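Local coordinates for aldo-keto reductase AKR2E4 (Bombyx mori, PDB 3WCZ), which reduces 3-dehydroecdysone and some other carbonyl compounds with NADPH as hydride donor, and may take part in regulating the moult, at residues 51-55 with 56-60. Numbering follows the deposited sequence.
With NAP (NADP nicotinamide-adenine-dinucleotide phosphate), chain B.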
ATOM      1  N   HIS A  51       6.279   9.432  -0.455  1.00  7.31           N
ATOM      2  CA  HIS A  51       6.057   8.026  -0.792  1.00  8.02           C
ATOM      3  C   HIS A  51       4.761   7.920  -1.582  1.00  7.23           C
ATOM      4  O   HIS A  51       3.727   8.403  -1.127  1.00  7.92           O
ATOM      5  CB  HIS A  51       6.016   7.191   0.512  1.00  8.11           C
ATOM      6  CG  HIS A  51       5.876   5.699   0.336  1.00  7.59           C
ATOM      7  ND1 HIS A  51       5.855   4.851   1.419  1.00  8.38           N
ATOM      8  CD2 HIS A  51       5.726   4.896  -0.748  1.00  7.27           C
ATOM      9  CE1 HIS A  51       5.701   3.605   1.021  1.00  8.16           C
ATOM     10  NE2 HIS A  51       5.635   3.599  -0.296  1.00  7.25           N
ATOM     11  N   ILE A  52       4.844   7.318  -2.778  1.00  7.39           N
ATOM     12  CA  ILE A  52       3.690   7.094  -3.650  1.00  8.28           C
ATOM     13  C   ILE A  52       3.562   5.596  -3.872  1.00  7.65           C
ATOM     14  O   ILE A  52       4.570   4.961  -4.184  1.00  7.54           O
ATOM     15  CB  ILE A  52       3.836   7.765  -5.028  1.00  8.33           C
ATOM     16  CG1 ILE A  52       4.277   9.232  -4.913  1.00  9.56           C
ATOM     17  CG2 ILE A  52       2.545   7.616  -5.809  1.00  9.51           C
ATOM     18  CD1 ILE A  52       3.305  10.174  -4.235  1.00 11.37           C
ATOM     19  N   ASP A  53       2.351   5.052  -3.721  1.00  7.08           N
ATOM     20  CA  ASP A  53       2.043   3.637  -3.974  1.00  6.66           C
ATOM     21  C   ASP A  53       1.231   3.528  -5.258  1.00  7.90           C
ATOM     22  O   ASP A  53       0.180   4.168  -5.372  1.00  7.61           O
ATOM     23  CB  ASP A  53       1.228   3.018  -2.823  1.00  7.21           C
ATOM     24  CG  ASP A  53       0.933   1.562  -3.059  1.00  7.80           C
ATOM     25  OD1 ASP A  53       1.831   0.744  -2.792  1.00  8.31           O
ATOM     26  OD2 ASP A  53      -0.182   1.223  -3.515  1.00  7.73           O
ATOM     27  N   THR A  54       1.728   2.758  -6.223  1.00  7.74           N
ATOM     28  CA  THR A  54       1.026   2.497  -7.460  1.00  7.44           C
ATOM     29  C   THR A  54       1.193   1.037  -7.843  1.00  6.71           C
ATOM     30  O   THR A  54       1.652   0.226  -7.048  1.00  7.79           O
ATOM     31  CB  THR A  54       1.485   3.501  -8.560  1.00  7.62           C
ATOM     32  OG1 THR A  54       0.615   3.437  -9.702  1.00  8.92           O
ATOM     33  CG2 THR A  54       2.884   3.267  -9.029  1.00  8.10           C
ATOM     34  N   ALA A  55       0.775   0.692  -9.065  1.00  7.60           N
ATOM     35  CA  ALA A  55       0.807  -0.700  -9.524  1.00  8.27           C
ATOM     36  C   ALA A  55       0.609  -0.738 -11.016  1.00  7.95           C
ATOM     37  O   ALA A  55      -0.104   0.096 -11.582  1.00  8.85           O
ATOM     38  CB  ALA A  55      -0.263  -1.521  -8.861  1.00  8.20           C
ATOM     39  N   ALA A  56       1.239  -1.713 -11.668  1.00  8.91           N
ATOM     40  CA  ALA A  56       1.012  -1.907 -13.097  1.00  8.48           C
ATOM     41  C   ALA A  56      -0.485  -2.045 -13.405  1.00  8.60           C
ATOM     42  O   ALA A  56      -1.009  -1.443 -14.365  1.00 10.82           O
ATOM     43  CB  ALA A  56       1.785  -3.133 -13.585  1.00 10.56           C
ATOM     44  N   VAL A  57      -1.188  -2.820 -12.585  1.00  8.75           N
ATOM     45  CA  VAL A  57      -2.587  -3.134 -12.875  1.00  9.75           C
ATOM     46  C   VAL A  57      -3.505  -1.904 -12.758  1.00 11.50           C
ATOM     47  O   VAL A  57      -4.633  -1.914 -13.276  1.00 10.84           O
ATOM     48  CB  VAL A  57      -3.072  -4.309 -11.990  1.00  9.82           C
ATOM     49  CG1 VAL A  57      -3.418  -3.825 -10.587  1.00 10.68           C
ATOM     50  CG2 VAL A  57      -4.246  -5.019 -12.642  1.00 11.77           C
ATOM     51  N   TYR A  58      -3.065  -0.842 -12.072  1.00  9.70           N
ATOM     52  CA  TYR A  58      -3.889   0.348 -11.965  1.00  9.33           C
ATOM     53  C   TYR A  58      -3.969   1.135 -13.262  1.00 10.32           C
ATOM     54  O   TYR A  58      -4.825   2.000 -13.402  1.00 10.86           O
ATOM     55  CB  TYR A  58      -3.403   1.292 -10.849  1.00  9.70           C
ATOM     56  CG  TYR A  58      -3.272   0.680  -9.485  1.00  7.69           C
ATOM     57  CD1 TYR A  58      -3.928  -0.474  -9.155  1.00  9.27           C
ATOM     58  CD2 TYR A  58      -2.537   1.327  -8.484  1.00  7.41           C
ATOM     59  CE1 TYR A  58      -3.797  -1.031  -7.889  1.00  9.20           C
ATOM     60  CE2 TYR A  58      -2.396   0.787  -7.227  1.00  8.60           C
ATOM     61  CZ  TYR A  58      -3.017  -0.393  -6.924  1.00  8.20           C
ATOM     62  OH  TYR A  58      -2.859  -0.945  -5.666  1.00  8.33           O
ATOM     63  N   GLN A  59      -3.062   0.848 -14.174  1.00  9.71           N
ATOM     64  CA  GLN A  59      -3.001   1.489 -15.484  1.00 11.40           C
ATOM     65  C   GLN A  59      -2.852   2.995 -15.359  1.00 12.65           C
ATOM     66  O   GLN A  59      -3.276   3.760 -16.230  1.00 15.49           O
ATOM     67  CB  GLN A  59      -4.231   1.149 -16.353  1.00 12.87           C
ATOM     68  CG  GLN A  59      -4.448  -0.336 -16.578  1.00 17.17           C
ATOM     69  CD  GLN A  59      -3.260  -1.057 -17.209  1.00 19.07           C
ATOM     70  OE1 GLN A  59      -3.044  -2.237 -16.924  1.00 43.47           O
ATOM     71  NE2 GLN A  59      -2.495  -0.378 -18.075  1.00 21.52           N
ATOM     72  N   ASP A  60      -2.219   3.438 -14.279  1.00 10.26           N
ATOM     73  CA  ASP A  60      -1.994   4.876 -14.063  1.00 10.86           C
ATOM     74  C   ASP A  60      -0.558   5.205 -13.711  1.00 10.31           C
ATOM     75  O   ASP A  60      -0.285   6.296 -13.230  1.00 10.24           O
ATOM     76  CB  ASP A  60      -2.989   5.512 -13.055  1.00  9.72           C
ATOM     77  CG  ASP A  60      -2.869   4.978 -11.641  1.00 10.14           C
ATOM     78  OD1 ASP A  60      -1.921   4.242 -11.293  1.00 10.60           O
ATOM     79  OD2 ASP A  60      -3.761   5.381 -10.838  1.00 10.10           O
TER
HETATM   80  PA  NAP B 401      -8.826   4.303   0.825  1.00  7.92           P
HETATM   81  O1A NAP B 401      -7.610   5.127   0.921  1.00  9.16           O
HETATM   82  O2A NAP B 401      -9.128   3.218   1.738  1.00  8.11           O
HETATM   83  O5B NAP B 401     -10.127   5.149   0.658  1.00  8.86           O
HETATM   84  C5B NAP B 401     -10.207   6.181  -0.278  1.00  9.54           C
HETATM   85  C4B NAP B 401     -11.511   6.963  -0.230  1.00  8.79           C
HETATM   86  O4B NAP B 401     -11.548   7.761   0.969  1.00 10.31           O
HETATM   87  C3B NAP B 401     -11.778   7.871  -1.368  1.00 10.82           C
HETATM   88  O3B NAP B 401     -13.159   7.805  -1.634  1.00 11.36           O
HETATM   89  C2B NAP B 401     -11.377   9.169  -0.854  1.00  9.96           C
HETATM   90  O2B NAP B 401     -11.999  10.267  -1.492  1.00 10.80           O
HETATM   91  C1B NAP B 401     -11.757   9.103   0.601  1.00 11.14           C
HETATM   92  N9A NAP B 401     -10.971   9.898   1.521  1.00 10.79           N
HETATM   93  C8A NAP B 401      -9.631  10.050   1.482  1.00  9.16           C
HETATM   94  N7A NAP B 401      -9.195  10.733   2.520  1.00 10.16           N
HETATM   95  C5A NAP B 401     -10.287  11.059   3.282  1.00 11.09           C
HETATM   96  C6A NAP B 401     -10.451  11.765   4.478  1.00 11.83           C
HETATM   97  N6A NAP B 401      -9.406  12.367   5.185  1.00 13.84           N
HETATM   98  N1A NAP B 401     -11.709  11.884   4.938  1.00 15.35           N
HETATM   99  C2A NAP B 401     -12.737  11.336   4.291  1.00 13.05           C
HETATM  100  N3A NAP B 401     -12.616  10.641   3.147  1.00 13.04           N
HETATM  101  C4A NAP B 401     -11.379  10.494   2.650  1.00 11.35           C
HETATM  102  O3  NAP B 401      -8.811   3.695  -0.677  1.00  9.84           O
HETATM  103  PN  NAP B 401      -8.233   2.438  -1.466  1.00  8.29           P
HETATM  104  O1N NAP B 401      -7.945   2.950  -2.830  1.00  9.32           O
HETATM  105  O2N NAP B 401      -9.190   1.311  -1.297  1.00  9.53           O
HETATM  106  O5D NAP B 401      -6.888   2.006  -0.738  1.00  7.70           O
HETATM  107  C5D NAP B 401      -5.804   2.871  -0.665  1.00  8.81           C
HETATM  108  C4D NAP B 401      -4.599   2.499  -1.540  1.00  7.95           C
HETATM  109  O4D NAP B 401      -4.034   1.264  -1.141  1.00  8.14           O
HETATM  110  C3D NAP B 401      -4.913   2.286  -2.986  1.00  6.71           C
HETATM  111  O3D NAP B 401      -5.202   3.489  -3.668  1.00  7.48           O
HETATM  112  C2D NAP B 401      -3.737   1.575  -3.438  1.00  8.19           C
HETATM  113  O2D NAP B 401      -2.643   2.441  -3.552  1.00  7.76           O
HETATM  114  C1D NAP B 401      -3.539   0.592  -2.305  1.00  8.41           C
HETATM  115  N1N NAP B 401      -4.187  -0.722  -2.395  1.00  8.48           N
HETATM  116  C2N NAP B 401      -3.450  -1.822  -2.633  1.00  7.55           C
HETATM  117  C3N NAP B 401      -4.054  -3.053  -2.700  1.00  9.28           C
HETATM  118  C7N NAP B 401      -3.166  -4.219  -2.916  1.00  9.39           C
HETATM  119  O7N NAP B 401      -1.943  -4.197  -2.638  1.00 10.19           O
HETATM  120  N7N NAP B 401      -3.771  -5.364  -3.296  1.00  5.79           N
HETATM  121  C4N NAP B 401      -5.451  -3.187  -2.596  1.00  9.17           C
HETATM  122  C5N NAP B 401      -6.212  -2.040  -2.331  1.00  9.24           C
HETATM  123  C6N NAP B 401      -5.533  -0.831  -2.238  1.00  9.66           C
HETATM  124  P2B NAP B 401     -11.166  11.466  -2.152  1.00 11.61           P
HETATM  125  O1X NAP B 401     -12.261  12.350  -2.780  1.00 13.70           O
HETATM  126  O2X NAP B 401     -10.478  12.185  -1.075  1.00 11.72           O
HETATM  127  O3X NAP B 401     -10.243  10.858  -3.178  1.00 12.36           O
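The methyl of A55 sits squarely beneath the phenol ring of Y58, CB lying 3.4 Å from the ring centroid and 7° off its normal, a CH-pi contact over the face. At the far end of the ring, Y58 OH comes 3.2 Å from NAP C2N of the nicotinamide, and D53 OD2 stands near the ring plane, 4.1 Å from Y58 OH. That carboxylate oxygen accepts a hydrogen bond from the ribose hydroxyl next to the nicotinamide, NAP O2D to D53 OD2 being 2.7 Å. K87 NZ ties the two side chains together, forming a salt bridge with D53 OD2 and a hydrogen bond with Y58 OH; Q180 takes the other carboxylate oxygen of D53. With CG anti to its carbonyl carbon (chi1 -55°), the ring of Y58 lies over A55, and a Y58 N to A55 O bond of 3.1 Å closes the turn. A phenylalanine in its place lacks the hydroxyl, and K87 would probably be left without that partner beside the nicotinamide. Farther out, T54 OG1 lies 3.1 Å from D60 OD1, a weak bond and not a settled one, since T23 OG1 is also within reach of that hydroxyl. This is the aldo-keto reductase active site at the C-terminal end of a TIM-barrel strand, with Y58 the proton donor by analogy with relatives.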